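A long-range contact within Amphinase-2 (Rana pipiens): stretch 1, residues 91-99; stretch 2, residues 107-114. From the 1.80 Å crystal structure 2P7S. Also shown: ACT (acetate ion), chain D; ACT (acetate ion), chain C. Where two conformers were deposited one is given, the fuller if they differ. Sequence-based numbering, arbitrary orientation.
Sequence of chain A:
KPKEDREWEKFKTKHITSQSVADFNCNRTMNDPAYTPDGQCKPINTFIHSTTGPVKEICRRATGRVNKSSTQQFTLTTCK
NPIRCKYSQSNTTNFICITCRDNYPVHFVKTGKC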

# COMPACT_ATOMS: atom_id res chain seq x y z
N ASN A 91 6.73 9.32 6.38
CA ASN A 91 7.42 8.47 5.42
C ASN A 91 8.52 7.69 6.11
O ASN A 91 9.30 8.25 6.89
N THR A 92 8.60 6.40 5.81
CA THR A 92 9.61 5.54 6.39
C THR A 92 10.03 4.51 5.37
O THR A 92 9.35 4.31 4.35
N THR A 93 11.16 3.86 5.62
CA THR A 93 11.64 2.80 4.75
C THR A 93 11.56 1.60 5.68
O THR A 93 12.03 1.67 6.83
N ASN A 94 10.96 0.52 5.22
CA ASN A 94 10.82 -0.65 6.07
C ASN A 94 10.30 -1.79 5.22
O ASN A 94 10.02 -1.61 4.03
N PHE A 95 10.18 -2.96 5.82
CA PHE A 95 9.66 -4.11 5.12
C PHE A 95 8.16 -3.95 5.27
O PHE A 95 7.70 -3.07 6.01
N ILE A 96 7.39 -4.77 4.57
CA ILE A 96 5.95 -4.70 4.69
C ILE A 96 5.39 -6.10 4.85
O ILE A 96 6.03 -7.08 4.48
N CYS A 97 4.20 -6.17 5.43
CA CYS A 97 3.53 -7.44 5.65
C CYS A 97 2.24 -7.38 4.86
O CYS A 97 1.42 -6.48 5.06
N ILE A 98 2.08 -8.32 3.94
CA ILE A 98 0.89 -8.35 3.10
C ILE A 98 0.26 -9.74 3.07
O ILE A 98 0.89 -10.72 3.46
N THR A 99 -0.98 -9.80 2.62
CA THR A 99 -1.65 -11.09 2.49
C THR A 99 -1.56 -11.40 1.01
O THR A 99 -1.81 -10.54 0.17
N HIS A 107 -3.86 -7.88 0.11
CA HIS A 107 -4.20 -7.03 1.25
C HIS A 107 -2.97 -6.52 1.97
O HIS A 107 -2.00 -7.25 2.17
N PHE A 108 -3.00 -5.24 2.36
CA PHE A 108 -1.87 -4.67 3.08
C PHE A 108 -2.18 -4.83 4.57
O PHE A 108 -3.17 -4.30 5.06
N VAL A 109 -1.33 -5.58 5.27
CA VAL A 109 -1.53 -5.84 6.70
C VAL A 109 -0.88 -4.78 7.59
O VAL A 109 -1.55 -4.15 8.41
N LYS A 110 0.42 -4.58 7.43
CA LYS A 110 1.13 -3.59 8.23
C LYS A 110 2.51 -3.30 7.69
O LYS A 110 3.02 -4.03 6.83
N THR A 111 3.11 -2.23 8.18
CA THR A 111 4.46 -1.85 7.79
C THR A 111 5.38 -2.69 8.67
O THR A 111 5.07 -2.95 9.84
N GLY A 112 6.51 -3.12 8.12
CA GLY A 112 7.44 -3.95 8.87
C GLY A 112 7.14 -5.43 8.67
O GLY A 112 6.20 -5.79 7.95
N LYS A 113 7.94 -6.28 9.30
CA LYS A 113 7.76 -7.73 9.21
C LYS A 113 6.42 -8.13 9.84
O LYS A 113 5.95 -7.48 10.77
N CYS A 114 5.83 -9.21 9.34
CA CYS A 114 4.55 -9.67 9.88
C CYS A 114 4.73 -10.07 11.34
O CYS A 114 5.87 -10.38 11.73
OXT CYS A 114 3.71 -10.09 12.07

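The two stretches run antiparallel, and the backbone pairing decides where the side chains go. C97 N donates to K110 O (2.8 Å), while C97 O accepts from both V109 N (2.9 Å) and K110 N (3.2 Å); this doubled acceptance marks a beta bulge, where the register shifts by one between C97 and I98. Beyond it, T99 N bonds to H107 O at 2.8 Å.

The strongest side-chain link is covalent. C97, with chi1 t, and C114, with chi1 m, form a disulfide, SG to SG 2.0 Å, whose chi3 of 95° is close to the relaxed value. It ties the C-terminal residue to the strand. The half-cystine of C97 also packs against V109, its SG 3.7 Å from V109 CB. V109 (t) points toward stretch 1 from the bulge, and its CG2 lies 3.4 Å from T99 OG1. T99 (m) suits this spot: its beta-branched side chain fits a strand, and its hydroxyl is hydrogen-bonded elsewhere in the structure.

Apolar packing occupies the face that carries I96, I98, F108 and T111. I96 and I98 are both buried and share the p, t rotamer. F108 (t) leans its ring toward them obliquely, with CE2 3.9 Å from I96 CG2 and CD2 4.4 Å from I98 CG2. Branched isoleucines and a flat aromatic suit this part of the face, whose contacts across the pairing are carbon to carbon; T111, farther along, brings a hydroxyl to the same face.

At the other end, F95 (m) offers a ring face to K113 (m, m, t, t). Although K113 starts out away from stretch 1, its long chain curls back: CE lies 3.6 Å from the centroid of the F95 ring, over the face, in a CH-pi contact. K113 NZ adds an off-centre cation-pi interaction, 4.1 Å from the same centroid, and has a hydrogen-bonding partner elsewhere in the structure. Lysine suits the place because its methylenes can cover an aromatic ring while its ammonium remains free to find polar partners.

N94 (t) points toward stretch 2, yet its OD1 accepts from F95 N at 2.6 Å. The same OD1 lies 3.6 Å from G112 CA. Glycine is called for here by its backbone angles, since a CB would jam against the preceding carbonyl oxygen.

Two acetates, probably from the crystallisation liquor, use donors of stretch 2. In chain D, acetate O accepts from H107 ND1 and OXT from F108 N, each at 2.9 Å. In chain C, acetate O accepts from T111 N at 3.0 Å.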

# COMPACT_ATOMS: atom_id res chain seq x y z
CB ASN A 91 8.02 9.31 4.30
CG ASN A 91 9.14 8.59 3.58
OD1 ASN A 91 8.92 7.57 2.93
ND2 ASN A 91 10.34 9.12 3.69
CB THR A 92 9.07 4.78 7.62
OG1 THR A 92 8.09 3.84 7.19
CG2 THR A 92 8.44 5.74 8.62
CB THR A 93 13.09 3.02 4.31
OG1 THR A 93 13.93 3.05 5.47
CG2 THR A 93 13.22 4.32 3.54
CB ASN A 94 9.80 -0.34 7.17
CG ASN A 94 9.94 -1.24 8.38
OD1 ASN A 94 10.58 -2.29 8.32
ND2 ASN A 94 9.34 -0.83 9.49
CB PHE A 95 10.09 -5.42 5.79
CG PHE A 95 11.55 -5.51 6.11
CD1 PHE A 95 12.07 -4.87 7.23
CD2 PHE A 95 12.41 -6.22 5.28
CE1 PHE A 95 13.43 -4.95 7.52
CE2 PHE A 95 13.77 -6.30 5.56
CZ PHE A 95 14.28 -5.66 6.69
CB ILE A 96 5.28 -4.01 3.47
CG1 ILE A 96 5.60 -4.79 2.19
CG2 ILE A 96 5.76 -2.57 3.37
CD1 ILE A 96 4.91 -4.23 0.94
CB CYS A 97 3.22 -7.63 7.15
SG CYS A 97 2.21 -9.12 7.45
CB ILE A 98 1.23 -7.97 1.63
CG1 ILE A 98 2.18 -9.00 1.03
CG2 ILE A 98 1.86 -6.58 1.58
CD1 ILE A 98 2.54 -8.74 -0.42
CB THR A 99 -3.15 -11.02 2.86
OG1 THR A 99 -3.29 -10.48 4.18
CG2 THR A 99 -3.77 -12.41 2.81
CB HIS A 107 -5.09 -7.81 2.23
CG HIS A 107 -5.58 -6.99 3.39
ND1 HIS A 107 -6.47 -5.94 3.25
CD2 HIS A 107 -5.30 -7.07 4.72
CE1 HIS A 107 -6.71 -5.41 4.43
NE2 HIS A 107 -6.01 -6.07 5.34
CB PHE A 108 -1.69 -3.20 2.74
CG PHE A 108 -0.48 -2.59 3.36
CD1 PHE A 108 -0.51 -2.10 4.67
CD2 PHE A 108 0.72 -2.52 2.66
CE1 PHE A 108 0.62 -1.56 5.26
CE2 PHE A 108 1.87 -1.98 3.24
CZ PHE A 108 1.82 -1.50 4.54
CB VAL A 109 -0.96 -7.23 7.08
CG1 VAL A 109 -1.19 -7.51 8.57
CG2 VAL A 109 -1.63 -8.31 6.23
CB LYS A 110 1.28 -4.09 9.67
CG LYS A 110 2.12 -5.35 9.79
CD LYS A 110 2.29 -5.81 11.23
CE LYS A 110 3.25 -4.91 12.01
NZ LYS A 110 3.55 -5.46 13.37
CB THR A 111 4.70 -0.33 8.04
OG1 THR A 111 3.89 0.44 7.15
CG2 THR A 111 6.15 0.01 7.82
CB LYS A 113 8.88 -8.45 9.97
CG LYS A 113 10.27 -8.21 9.42
CD LYS A 113 10.47 -8.96 8.13
CE LYS A 113 11.90 -8.85 7.65
NZ LYS A 113 12.07 -9.57 6.36
CB CYS A 114 4.04 -10.89 9.10
SG CYS A 114 3.57 -10.62 7.36
C ACT D . -6.35 -4.02 0.56
O ACT D . -7.45 -4.42 0.99
OXT ACT D . -5.24 -3.79 1.24
CH3 ACT D . -6.27 -3.78 -0.94
C ACT C . 0.78 0.78 8.95
O ACT C . 1.32 -0.22 9.48
OXT ACT C . 0.15 0.85 7.79
CH3 ACT C . 0.86 2.08 9.73